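Local coordinates for protein esterase (Rhizomucor miehei, PDB 4WY5) that probably hydrolyses carboxylic ester bonds, as a carboxylesterase built on the alpha/beta hydrolase fold, at residues A[65-70]-A[113-118]; A[69-74]-A[148-153]; A[56-61]-A[138-143]; A[49-54]-A[102-107]. One frame throughout, in Å; residues are numbered along the deposited sequence.

Contact 1: A[65-70]-A[113-118]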
loop_
_atom_site.group_PDB
_atom_site.type_symbol
_atom_site.label_atom_id
_atom_site.label_comp_id
_atom_site.label_asym_id
_atom_site.label_seq_id
_atom_site.Cartn_x
_atom_site.Cartn_y
_atom_site.Cartn_z
ATOM N N LEU A 65 33.361 -4.312 11.776
ATOM C CA LEU A 65 32.241 -3.648 11.127
ATOM C C LEU A 65 32.341 -2.134 11.213
ATOM O O LEU A 65 32.945 -1.588 12.145
ATOM C CB LEU A 65 30.927 -4.089 11.776
ATOM C CG LEU A 65 30.665 -5.588 11.912
ATOM C CD1 LEU A 65 29.477 -5.803 12.822
ATOM C CD2 LEU A 65 30.387 -6.185 10.547
ATOM N N LYS A 66 31.731 -1.458 10.245
ATOM C CA LYS A 66 31.527 -0.017 10.319
ATOM C C LYS A 66 30.029 0.281 10.321
ATOM O O LYS A 66 29.297 -0.200 9.451
ATOM C CB LYS A 66 32.223 0.702 9.159
ATOM C CG LYS A 66 32.361 2.221 9.363
ATOM C CD LYS A 66 32.946 2.861 8.123
ATOM C CE LYS A 66 33.983 1.923 7.510
ATOM N NZ LYS A 66 34.335 2.275 6.100
ATOM N N LEU A 67 29.585 1.078 11.293
ATOM C CA LEU A 67 28.163 1.366 11.478
ATOM C C LEU A 67 27.886 2.872 11.542
ATOM O O LEU A 67 28.743 3.657 11.946
ATOM C CB LEU A 67 27.635 0.711 12.762
ATOM C CG LEU A 67 27.862 -0.783 12.988
ATOM C CD1 LEU A 67 27.287 -1.213 14.316
ATOM C CD2 LEU A 67 27.282 -1.601 11.865
ATOM N N THR A 68 26.692 3.270 11.124
ATOM C CA THR A 68 26.243 4.637 11.345
ATOM C C THR A 68 24.952 4.576 12.153
ATOM O O THR A 68 24.038 3.820 11.822
ATOM C CB THR A 68 26.045 5.406 10.008
ATOM O OG1 THR A 68 27.317 5.562 9.362
ATOM C CG2 THR A 68 25.458 6.790 10.243
ATOM N N ILE A 69 24.904 5.341 13.241
ATOM C CA ILE A 69 23.769 5.324 14.154
ATOM C C ILE A 69 23.034 6.657 14.086
ATOM O O ILE A 69 23.615 7.704 14.326
ATOM C CB ILE A 69 24.215 5.035 15.606
ATOM C CG1 ILE A 69 24.757 3.605 15.721
ATOM C CG2 ILE A 69 23.032 5.160 16.557
ATOM C CD1 ILE A 69 26.232 3.520 15.892
ATOM N N VAL A 70 21.742 6.606 13.790
ATOM C CA VAL A 70 20.977 7.805 13.462
ATOM C C VAL A 70 19.766 7.870 14.392
ATOM O O VAL A 70 19.102 6.854 14.591
ATOM C CB VAL A 70 20.541 7.760 11.967
ATOM C CG1 VAL A 70 20.011 9.062 11.511
ATOM C CG2 VAL A 70 21.716 7.387 11.067
ATOM N N VAL A 113 15.750 4.477 16.472
ATOM C CA VAL A 113 17.188 4.490 16.232
ATOM C C VAL A 113 17.523 3.612 15.013
ATOM O O VAL A 113 17.294 2.393 15.027
ATOM C CB VAL A 113 17.976 3.975 17.465
ATOM C CG1 VAL A 113 19.452 3.850 17.141
ATOM C CG2 VAL A 113 17.763 4.901 18.667
ATOM N N THR A 114 18.071 4.226 13.966
ATOM C CA THR A 114 18.421 3.500 12.744
ATOM C C THR A 114 19.902 3.155 12.745
ATOM O O THR A 114 20.751 4.042 12.854
ATOM C CB THR A 114 18.113 4.327 11.460
ATOM O OG1 THR A 114 16.713 4.609 11.374
ATOM C CG2 THR A 114 18.555 3.567 10.197
ATOM N N VAL A 115 20.211 1.870 12.608
ATOM C CA VAL A 115 21.596 1.425 12.475
ATOM C C VAL A 115 21.860 1.120 11.006
ATOM O O VAL A 115 21.317 0.162 10.454
ATOM C CB VAL A 115 21.900 0.168 13.337
ATOM C CG1 VAL A 115 23.368 -0.260 13.175
ATOM C CG2 VAL A 115 21.541 0.404 14.827
ATOM N N PHE A 116 22.660 1.969 10.370
ATOM C CA PHE A 116 23.015 1.809 8.970
ATOM C C PHE A 116 24.282 0.953 8.857
ATOM O O PHE A 116 25.355 1.366 9.308
ATOM C CB PHE A 116 23.233 3.181 8.322
ATOM C CG PHE A 116 23.397 3.139 6.821
ATOM C CD1 PHE A 116 24.654 2.958 6.251
ATOM C CD2 PHE A 116 22.300 3.319 5.975
ATOM C CE1 PHE A 116 24.816 2.921 4.851
ATOM C CE2 PHE A 116 22.450 3.285 4.573
ATOM C CZ PHE A 116 23.710 3.088 4.016
ATOM N N VAL A 117 24.165 -0.222 8.232
ATOM C CA VAL A 117 25.297 -1.143 8.123
ATOM C C VAL A 117 26.050 -0.970 6.810
ATOM O O VAL A 117 25.540 -1.299 5.734
ATOM C CB VAL A 117 24.855 -2.613 8.231
ATOM C CG1 VAL A 117 26.065 -3.530 8.128
ATOM C CG2 VAL A 117 24.122 -2.842 9.550
ATOM N N ASP A 118 27.274 -0.457 6.908
ATOM C CA ASP A 118 28.116 -0.193 5.741
ATOM C C ASP A 118 28.854 -1.483 5.346
ATOM O O ASP A 118 30.048 -1.666 5.634
ATOM C CB ASP A 118 29.089 0.961 6.044
ATOM C CG ASP A 118 29.861 1.436 4.804
ATOM O OD1 ASP A 118 29.520 1.052 3.650
ATOM O OD2 ASP A 118 30.817 2.220 4.991
#

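Contact 2: A[69-74]-A[148-153]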
loop_
_atom_site.group_PDB
_atom_site.type_symbol
_atom_site.label_atom_id
_atom_site.label_comp_id
_atom_site.label_asym_id
_atom_site.label_seq_id
_atom_site.Cartn_x
_atom_site.Cartn_y
_atom_site.Cartn_z
ATOM N N ILE A 69 24.904 5.341 13.241
ATOM C CA ILE A 69 23.769 5.324 14.154
ATOM C C ILE A 69 23.034 6.657 14.086
ATOM O O ILE A 69 23.615 7.704 14.326
ATOM C CB ILE A 69 24.215 5.035 15.606
ATOM C CG1 ILE A 69 24.757 3.605 15.721
ATOM C CG2 ILE A 69 23.032 5.160 16.557
ATOM C CD1 ILE A 69 26.232 3.520 15.892
ATOM N N VAL A 70 21.742 6.606 13.790
ATOM C CA VAL A 70 20.977 7.805 13.462
ATOM C C VAL A 70 19.766 7.870 14.392
ATOM O O VAL A 70 19.102 6.854 14.591
ATOM C CB VAL A 70 20.541 7.760 11.967
ATOM C CG1 VAL A 70 20.011 9.062 11.511
ATOM C CG2 VAL A 70 21.716 7.387 11.067
ATOM N N ARG A 71 19.481 9.048 14.959
ATOM C CA ARG A 71 18.466 9.203 16.019
ATOM C C ARG A 71 17.760 10.577 15.915
ATOM O O ARG A 71 18.361 11.541 15.447
ATOM C CB ARG A 71 19.135 9.027 17.408
ATOM C CG ARG A 71 18.181 9.149 18.614
ATOM C CD ARG A 71 18.839 9.204 20.007
ATOM N NE ARG A 71 19.339 7.894 20.426
ATOM C CZ ARG A 71 18.719 7.070 21.274
ATOM N NH1 ARG A 71 17.556 7.390 21.818
ATOM N NH2 ARG A 71 19.278 5.909 21.576
ATOM N N PRO A 72 16.484 10.681 16.343
ATOM C CA PRO A 72 15.880 12.022 16.248
ATOM C C PRO A 72 16.327 12.951 17.392
ATOM O O PRO A 72 16.714 12.454 18.461
ATOM C CB PRO A 72 14.367 11.743 16.331
ATOM C CG PRO A 72 14.216 10.230 16.245
ATOM C CD PRO A 72 15.494 9.666 16.755
ATOM N N PRO A 73 16.281 14.280 17.164
ATOM C CA PRO A 73 16.656 15.293 18.177
ATOM C C PRO A 73 15.736 15.298 19.390
ATOM O O PRO A 73 14.513 15.202 19.232
ATOM C CB PRO A 73 16.539 16.642 17.437
ATOM C CG PRO A 73 15.957 16.348 16.085
ATOM C CD PRO A 73 15.950 14.862 15.847
ATOM N N GLY A 74 16.324 15.402 20.581
ATOM C CA GLY A 74 15.558 15.466 21.816
ATOM C C GLY A 74 15.128 14.103 22.347
ATOM O O GLY A 74 14.267 14.027 23.228
ATOM N N LEU A 148 23.346 2.067 23.706
ATOM C CA LEU A 148 22.672 2.683 22.556
ATOM C C LEU A 148 21.305 3.271 22.932
ATOM O O LEU A 148 20.658 3.923 22.109
ATOM C CB LEU A 148 22.494 1.664 21.425
ATOM C CG LEU A 148 23.754 1.171 20.700
ATOM C CD1 LEU A 148 23.518 -0.208 20.112
ATOM C CD2 LEU A 148 24.169 2.147 19.595
ATOM N N ASN A 149 20.856 2.994 24.153
ATOM C CA ASN A 149 19.544 3.433 24.636
ATOM C C ASN A 149 18.384 2.948 23.734
ATOM O O ASN A 149 17.529 3.739 23.324
ATOM C CB ASN A 149 19.514 4.960 24.773
ATOM C CG ASN A 149 19.407 5.412 26.225
ATOM O OD1 ASN A 149 19.371 4.584 27.141
ATOM N ND2 ASN A 149 19.361 6.732 26.443
ATOM N N ILE A 150 18.349 1.644 23.466
ATOM C CA ILE A 150 17.293 1.033 22.660
ATOM C C ILE A 150 16.686 -0.191 23.332
ATOM O O ILE A 150 17.332 -0.832 24.171
ATOM C CB ILE A 150 17.806 0.564 21.273
ATOM C CG1 ILE A 150 18.897 -0.490 21.438
ATOM C CG2 ILE A 150 18.289 1.733 20.418
ATOM C CD1 ILE A 150 19.055 -1.347 20.219
ATOM N N ASN A 151 15.444 -0.507 22.960
ATOM C CA ASN A 151 14.825 -1.778 23.332
ATOM C C ASN A 151 15.176 -2.794 22.265
ATOM O O ASN A 151 14.529 -2.835 21.211
ATOM C CB ASN A 151 13.305 -1.634 23.466
ATOM C CG ASN A 151 12.626 -2.914 23.912
ATOM O OD1 ASN A 151 13.281 -3.930 24.158
ATOM N ND2 ASN A 151 11.303 -2.871 24.026
ATOM N N ALA A 152 16.176 -3.631 22.535
ATOM C CA ALA A 152 16.716 -4.500 21.494
ATOM C C ALA A 152 15.723 -5.573 21.058
ATOM O O ALA A 152 15.893 -6.172 19.996
ATOM C CB ALA A 152 18.018 -5.141 21.956
ATOM N N GLU A 153 14.692 -5.829 21.862
ATOM C CA GLU A 153 13.679 -6.804 21.449
ATOM C C GLU A 153 12.782 -6.245 20.316
ATOM O O GLU A 153 12.295 -7.003 19.471
ATOM C CB GLU A 153 12.824 -7.261 22.642
ATOM C CG GLU A 153 13.599 -8.018 23.755
ATOM C CD GLU A 153 14.418 -9.237 23.277
ATOM O OE1 GLU A 153 13.960 -9.995 22.380
ATOM O OE2 GLU A 153 15.530 -9.440 23.823
#

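Contact 3: A[56-61]-A[138-143]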
loop_
_atom_site.group_PDB
_atom_site.type_symbol
_atom_site.label_atom_id
_atom_site.label_comp_id
_atom_site.label_asym_id
_atom_site.label_seq_id
_atom_site.Cartn_x
_atom_site.Cartn_y
_atom_site.Cartn_z
ATOM N N LYS A 56 30.676 4.572 14.171
ATOM C CA LYS A 56 31.383 3.673 15.090
ATOM C C LYS A 56 32.025 2.485 14.347
ATOM O O LYS A 56 31.502 2.015 13.326
ATOM C CB LYS A 56 30.428 3.154 16.171
ATOM C CG LYS A 56 29.904 4.216 17.138
ATOM C CD LYS A 56 29.055 3.605 18.255
ATOM C CE LYS A 56 29.899 2.883 19.290
ATOM N NZ LYS A 56 30.794 3.824 20.016
ATOM N N VAL A 57 33.154 2.008 14.871
ATOM C CA VAL A 57 33.901 0.894 14.292
ATOM C C VAL A 57 34.098 -0.197 15.343
ATOM O O VAL A 57 34.709 0.050 16.380
ATOM C CB VAL A 57 35.274 1.368 13.765
ATOM C CG1 VAL A 57 36.113 0.193 13.243
ATOM C CG2 VAL A 57 35.087 2.438 12.697
ATOM N N VAL A 58 33.582 -1.399 15.090
ATOM C CA VAL A 58 33.469 -2.414 16.149
ATOM C C VAL A 58 33.816 -3.831 15.711
ATOM O O VAL A 58 33.995 -4.100 14.523
ATOM C CB VAL A 58 32.031 -2.465 16.736
ATOM C CG1 VAL A 58 31.636 -1.134 17.349
ATOM C CG2 VAL A 58 31.037 -2.882 15.660
ATOM N N GLU A 59 33.894 -4.732 16.688
ATOM C CA GLU A 59 34.199 -6.138 16.445
ATOM C C GLU A 59 33.051 -7.022 16.946
ATOM O O GLU A 59 32.434 -6.733 17.979
ATOM C CB GLU A 59 35.527 -6.525 17.106
ATOM C CG GLU A 59 35.925 -7.973 16.872
ATOM C CD GLU A 59 37.381 -8.247 17.211
ATOM O OE1 GLU A 59 37.986 -7.441 17.953
ATOM O OE2 GLU A 59 37.908 -9.282 16.750
ATOM N N SER A 60 32.749 -8.080 16.195
ATOM C CA SER A 60 31.593 -8.922 16.474
ATOM C C SER A 60 31.617 -10.215 15.668
ATOM O O SER A 60 31.778 -10.176 14.441
ATOM C CB SER A 60 30.295 -8.158 16.167
ATOM O OG SER A 60 29.144 -8.919 16.515
ATOM N N ASP A 61 31.491 -11.350 16.359
ATOM C CA ASP A 61 31.339 -12.656 15.708
ATOM C C ASP A 61 32.472 -12.937 14.738
ATOM O O ASP A 61 32.283 -13.601 13.717
ATOM C CB ASP A 61 29.992 -12.728 14.966
ATOM C CG ASP A 61 29.562 -14.155 14.647
ATOM O OD1 ASP A 61 29.694 -15.030 15.533
ATOM O OD2 ASP A 61 29.081 -14.400 13.513
ATOM N N ILE A 138 23.782 -7.410 13.866
ATOM C CA ILE A 138 22.585 -7.650 14.675
ATOM C C ILE A 138 22.965 -8.166 16.072
ATOM O O ILE A 138 22.382 -7.743 17.073
ATOM C CB ILE A 138 21.624 -8.650 13.984
ATOM C CG1 ILE A 138 20.980 -7.998 12.752
ATOM C CG2 ILE A 138 20.545 -9.117 14.951
ATOM C CD1 ILE A 138 20.038 -8.916 11.939
ATOM N N LEU A 139 23.958 -9.057 16.129
ATOM C CA LEU A 139 24.442 -9.578 17.407
ATOM C C LEU A 139 25.028 -8.480 18.271
ATOM O O LEU A 139 24.871 -8.491 19.486
ATOM C CB LEU A 139 25.488 -10.680 17.200
ATOM C CG LEU A 139 24.877 -12.037 16.817
ATOM C CD1 LEU A 139 25.932 -13.098 16.495
ATOM C CD2 LEU A 139 23.917 -12.526 17.908
ATOM N N TRP A 140 25.689 -7.523 17.636
ATOM C CA TRP A 140 26.322 -6.442 18.366
ATOM C C TRP A 140 25.307 -5.490 18.992
ATOM O O TRP A 140 25.457 -5.058 20.139
ATOM C CB TRP A 140 27.252 -5.675 17.439
ATOM C CG TRP A 140 27.971 -4.587 18.137
ATOM C CD1 TRP A 140 29.156 -4.687 18.796
ATOM C CD2 TRP A 140 27.543 -3.220 18.272
ATOM N NE1 TRP A 140 29.498 -3.468 19.333
ATOM C CE2 TRP A 140 28.526 -2.551 19.026
ATOM C CE3 TRP A 140 26.436 -2.500 17.818
ATOM C CZ2 TRP A 140 28.435 -1.186 19.340
ATOM C CZ3 TRP A 140 26.343 -1.142 18.137
ATOM C CH2 TRP A 140 27.337 -0.504 18.890
ATOM N N VAL A 141 24.262 -5.178 18.233
ATOM C CA VAL A 141 23.200 -4.306 18.702
ATOM C C VAL A 141 22.483 -4.884 19.918
ATOM O O VAL A 141 22.131 -4.154 20.840
ATOM C CB VAL A 141 22.170 -4.050 17.580
ATOM C CG1 VAL A 141 20.853 -3.572 18.158
ATOM C CG2 VAL A 141 22.725 -3.046 16.583
ATOM N N ARG A 142 22.289 -6.199 19.925
ATOM C CA ARG A 142 21.692 -6.875 21.081
ATOM C C ARG A 142 22.597 -6.831 22.314
ATOM O O ARG A 142 22.110 -6.783 23.440
ATOM C CB ARG A 142 21.380 -8.340 20.744
ATOM C CG ARG A 142 20.144 -8.540 19.902
ATOM C CD ARG A 142 19.902 -10.003 19.545
ATOM N NE ARG A 142 18.491 -10.309 19.754
ATOM C CZ ARG A 142 18.030 -11.184 20.641
ATOM N NH1 ARG A 142 18.872 -11.901 21.368
ATOM N NH2 ARG A 142 16.722 -11.369 20.761
ATOM N N GLU A 143 23.909 -6.828 22.091
ATOM C CA GLU A 143 24.884 -6.799 23.182
ATOM C C GLU A 143 25.061 -5.419 23.809
ATOM O O GLU A 143 25.486 -5.308 24.956
ATOM C CB GLU A 143 26.239 -7.296 22.691
ATOM C CG GLU A 143 26.447 -8.774 22.919
ATOM C CD GLU A 143 26.483 -9.140 24.392
ATOM O OE1 GLU A 143 27.258 -8.510 25.150
ATOM O OE2 GLU A 143 25.731 -10.063 24.785
#

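Contact 4: A[49-54]-A[102-107]. With SO4 (sulfate ion), chain D.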
loop_
_atom_site.group_PDB
_atom_site.type_symbol
_atom_site.label_atom_id
_atom_site.label_comp_id
_atom_site.label_asym_id
_atom_site.label_seq_id
_atom_site.Cartn_x
_atom_site.Cartn_y
_atom_site.Cartn_z
ATOM N N PRO A 49 15.291 16.538 7.268
ATOM C CA PRO A 49 14.990 16.834 8.681
ATOM C C PRO A 49 16.217 16.723 9.583
ATOM O O PRO A 49 17.094 15.883 9.341
ATOM C CB PRO A 49 13.944 15.770 9.043
ATOM C CG PRO A 49 14.261 14.615 8.129
ATOM C CD PRO A 49 14.765 15.232 6.842
ATOM N N GLU A 50 16.270 17.539 10.632
ATOM C CA GLU A 50 17.450 17.544 11.495
ATOM C C GLU A 50 17.549 16.201 12.226
ATOM O O GLU A 50 16.540 15.551 12.505
ATOM C CB GLU A 50 17.442 18.737 12.477
ATOM C CG GLU A 50 16.334 18.740 13.549
ATOM C CD GLU A 50 16.624 19.659 14.777
ATOM O OE1 GLU A 50 17.806 19.929 15.102
ATOM O OE2 GLU A 50 15.652 20.099 15.436
ATOM N N VAL A 51 18.775 15.763 12.480
ATOM C CA VAL A 51 19.023 14.445 13.065
ATOM C C VAL A 51 20.321 14.468 13.904
ATOM O O VAL A 51 21.165 15.359 13.723
ATOM C CB VAL A 51 19.157 13.341 11.952
ATOM C CG1 VAL A 51 19.456 12.046 12.555
ATOM C CG2 VAL A 51 17.881 13.175 11.112
ATOM N N ILE A 52 20.475 13.508 14.822
ATOM C CA ILE A 52 21.739 13.293 15.520
ATOM C C ILE A 52 22.436 12.032 14.999
ATOM O O ILE A 52 21.956 10.922 15.208
ATOM C CB ILE A 52 21.539 13.166 17.044
ATOM C CG1 ILE A 52 20.867 14.415 17.597
ATOM C CG2 ILE A 52 22.879 12.972 17.746
ATOM C CD1 ILE A 52 20.189 14.153 18.874
ATOM N N GLU A 53 23.571 12.213 14.329
ATOM C CA GLU A 53 24.277 11.131 13.623
ATOM C C GLU A 53 25.633 10.800 14.280
ATOM O O GLU A 53 26.299 11.678 14.818
ATOM C CB GLU A 53 24.479 11.524 12.143
ATOM C CG GLU A 53 25.414 10.608 11.353
ATOM C CD GLU A 53 25.582 11.018 9.889
ATOM O OE1 GLU A 53 26.732 10.962 9.385
ATOM O OE2 GLU A 53 24.575 11.390 9.238
ATOM N N GLU A 54 26.027 9.527 14.257
ATOM C CA GLU A 54 27.275 9.091 14.890
ATOM C C GLU A 54 27.863 7.851 14.210
ATOM O O GLU A 54 27.132 6.904 13.960
ATOM C CB GLU A 54 27.020 8.810 16.374
ATOM C CG GLU A 54 28.157 8.141 17.102
ATOM C CD GLU A 54 27.829 7.861 18.556
ATOM O OE1 GLU A 54 26.631 7.872 18.933
ATOM O OE2 GLU A 54 28.777 7.611 19.325
ATOM N N PRO A 102 15.737 8.714 2.297
ATOM C CA PRO A 102 14.833 7.763 2.982
ATOM C C PRO A 102 15.251 7.371 4.414
ATOM O O PRO A 102 14.363 7.121 5.238
ATOM C CB PRO A 102 14.855 6.524 2.080
ATOM C CG PRO A 102 16.128 6.643 1.285
ATOM C CD PRO A 102 16.333 8.130 1.086
ATOM N N VAL A 103 16.550 7.341 4.715
ATOM C CA VAL A 103 17.010 6.991 6.061
ATOM C C VAL A 103 16.601 8.048 7.096
ATOM O O VAL A 103 16.076 7.728 8.176
ATOM C CB VAL A 103 18.541 6.811 6.105
ATOM C CG1 VAL A 103 19.046 6.782 7.540
ATOM C CG2 VAL A 103 18.940 5.552 5.366
ATOM N N ARG A 104 16.827 9.309 6.763
ATOM C CA ARG A 104 16.482 10.383 7.679
ATOM C C ARG A 104 14.962 10.555 7.829
ATOM O O ARG A 104 14.484 10.821 8.937
ATOM C CB ARG A 104 17.169 11.687 7.236
ATOM C CG ARG A 104 18.667 11.666 7.598
ATOM C CD ARG A 104 19.429 12.989 7.430
ATOM N NE ARG A 104 20.856 12.763 7.686
ATOM C CZ ARG A 104 21.785 13.711 7.781
ATOM N NH1 ARG A 104 21.461 14.989 7.655
ATOM N NH2 ARG A 104 23.049 13.371 8.005
ATOM N N ASP A 105 14.211 10.334 6.746
ATOM C CA ASP A 105 12.730 10.335 6.790
ATOM C C ASP A 105 12.133 9.232 7.704
ATOM O O ASP A 105 11.278 9.498 8.548
ATOM C CB ASP A 105 12.134 10.189 5.368
ATOM C CG ASP A 105 12.183 11.494 4.570
ATOM O OD1 ASP A 105 12.557 12.542 5.152
ATOM O OD2 ASP A 105 11.814 11.491 3.375
ATOM N N LEU A 106 12.548 7.989 7.495
ATOM C CA LEU A 106 12.082 6.876 8.332
ATOM C C LEU A 106 12.414 7.082 9.818
ATOM O O LEU A 106 11.597 6.788 10.697
ATOM C CB LEU A 106 12.696 5.560 7.843
ATOM C CG LEU A 106 12.235 5.137 6.436
ATOM C CD1 LEU A 106 13.030 3.951 5.903
ATOM C CD2 LEU A 106 10.735 4.835 6.431
ATOM N N THR A 107 13.618 7.584 10.087
ATOM C CA THR A 107 14.095 7.756 11.458
ATOM C C THR A 107 13.221 8.732 12.262
ATOM O O THR A 107 12.740 8.374 13.336
ATOM C CB THR A 107 15.575 8.228 11.477
ATOM O OG1 THR A 107 16.410 7.193 10.935
ATOM C CG2 THR A 107 16.034 8.564 12.903
HETATM S S SO4 D . 25.603 16.419 7.935
HETATM O O1 SO4 D . 26.881 17.140 7.940
HETATM O O2 SO4 D . 25.342 15.859 9.260
HETATM O O3 SO4 D . 24.511 17.335 7.585
HETATM O O4 SO4 D . 25.679 15.323 6.967
HETATM O O HOH W 1 19.822 16.901 8.041
#

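Contact 1: A[65-70]-A[113-118]
T68 and F116 form the tightest polar pair between these strands: F116 N gives its hydrogen to T68 O at 2.7 Å, and T68 N returns one to F116 O at 3.0 Å. V70 and T114 repeat this reciprocal pair, V70 N to T114 O and T114 N to V70 O each 2.9 Å. D118 N reaches K66 O at a slacker 3.3 Å. Here the two side chains run alongside each other, and K66 NZ, exposed to solvent, makes a long salt bridge of 3.7 Å with D118 OD2. On the face of L67, I69, V115 and V117, branched apolar residues suit both strand geometry and burial. L67 CD2 lies alongside V117 CG2 at 4.1 Å, while I69 CG2 meets V113 CG1 at 3.9 Å. The face carrying T68 and F116 differs: their CB atoms touch, but F116 has CG anti to the backbone N (chi1 -171°), and its ring leads away from T68 to meet that of H87 nearly parallel. T68 OG1 is held by D55. Helix 129-143 covers the L67 and V115 face. Such an antiparallel strand 63-71 beside 113-117, within an otherwise largely parallel sheet, is characteristic of the alpha/beta hydrolase fold.

Contact 2: A[69-74]-A[148-153]
R71 NH2 donates to the backbone O of N149 at 3.3 Å, and the N-H points almost straight at it (169°). The carbonyl is approached from above its plane, although its O lies close to the guanidinium plane. This bond ties the end of strand 63-71, in the sheet of the alpha/beta hydrolase fold, to the turn that leads from helix 145-148 into strand 150-151. L148 O also lies at the guanidinium edge, too close and badly angled for a sound bond. The arginine bends at chi3 (-74°), which carries NE off the line of the chain before it. NH1 turns to Q78 O, so the long, several-handed side chain serves two separate pieces of backbone. N149 is the first residue to leave helical backbone angles and has positive phi, a conformation that asparagine tolerates better than most residues; its ND2 bonds E76 O. Two residues on, N151 OD1 accepts from E153 N at 3.3 Å, an Asx turn where the chain rounds a corner at A152 and E153. I69, buried, and L148, partly exposed, both branched and apolar, cross at about a right angle, with I69 CG1 4.2 Å from L148 CD2.

Contact 3: A[56-61]-A[138-143]
V58 lays its CG2 methyl over one face of the W140 indole, 4.0 Å from the centroid of the five-membered ring and only 9° off the ring normal. This is a CH-pi contact, and the valine and the indole cross at about a right angle. A chi1 of -60° sets V58 CG1 anti to the carbonyl carbon, which puts CG2 in the crowded position between the backbone N and that carbon. CG1 meets the ring too, 3.7 Å from NE1 and 3.8 Å from CZ2 of W140. A compact branched side chain thus meets a broad flat one with both methyls. W140 CG stands anti to the backbone N, and the indole reaches across to the strand. Further along the ring, K56 comes in obliquely, its CE 4.3 Å from W140 CH2, so the aliphatic part of a long lysine flanks the six-membered end. Toward the strand's other end, S60 packs OG 3.9 Å from W140 CB and close to L139 CB. Small and polar, this serine can fit against the helix and bond A136 O through the same OG. D61, beyond the strand with positive phi, brings its CG within 4.2 Å of L139 CD1. No hydrogen bond joins the two segments, so packing alone connects them. The strand and helix axes run at 99° to each other, 8.6 Å apart at their closest. Helix 129-143 thus lies across the sheet's edge strand 52-60, with W140 also touching L67 of the adjacent strand 63-71 and L148 of the short helix that follows.

Contact 4: A[49-54]-A[102-107]
E53 OE2 and R104 NH2 form a salt bridge of 2.8 Å, joining the start of edge strand 52-60 to helix 100-110, one of the helices packed on the sheet of the alpha/beta hydrolase fold. The hydrogen bond within it is bent, 135° at the hydrogen, and the carboxylate and guanidinium planes stand 72° apart, so one oxygen meets one nitrogen rather than a two-pronged pair forming. The other carboxylate oxygen, OE1, is taken by K96; a glutamate flanked by two cations is probably kept charged. R104 NH2 has a second, weak bond of 3.4 Å to O4 of a sulfate, probably from the crystallisation liquor. A water donates to P49 O and lies beside R104 NH1, though so close that this second link is doubtful. The arginine reaches these groups on a chain extended from CG to NE, whose CG and CD slide past V51 CG2 at 3.9 and 4.0 Å, aliphatic length and branched methyl fitting each other. The ring of P49 sits against D105, with CD 3.9 Å from OD1, while D105 OD2 is satisfied by the hydroxyl of Y304. Within the helix, V103 O accepts twice: T107 OG1 donates to it at 2.8 Å and T107 N at 3.1 Å, arriving from opposite faces of the carbonyl plane.

In the fold
The four contacts gather at one end of the sheet, on its first strands. Contact 1 pairs strand 63-71 with 113-117; contact 2 starts from the last residues of that same strand, and the centres of the two are about 11 Å apart. Contacts 3 and 4 share edge strand 52-60 and lie about 21 Å apart between centres, toward its two ends. Their helices, 129-143 and 100-110, are joined along the chain through strand 113-117. In sequence, contact 1 is nested within the loop closed by contact 3, whereas contact 4 crosses the others. Later helices are thereby fastened back onto the early antiparallel strands, integrating the chain's first strands with the remaining alpha/beta hydrolase sheet.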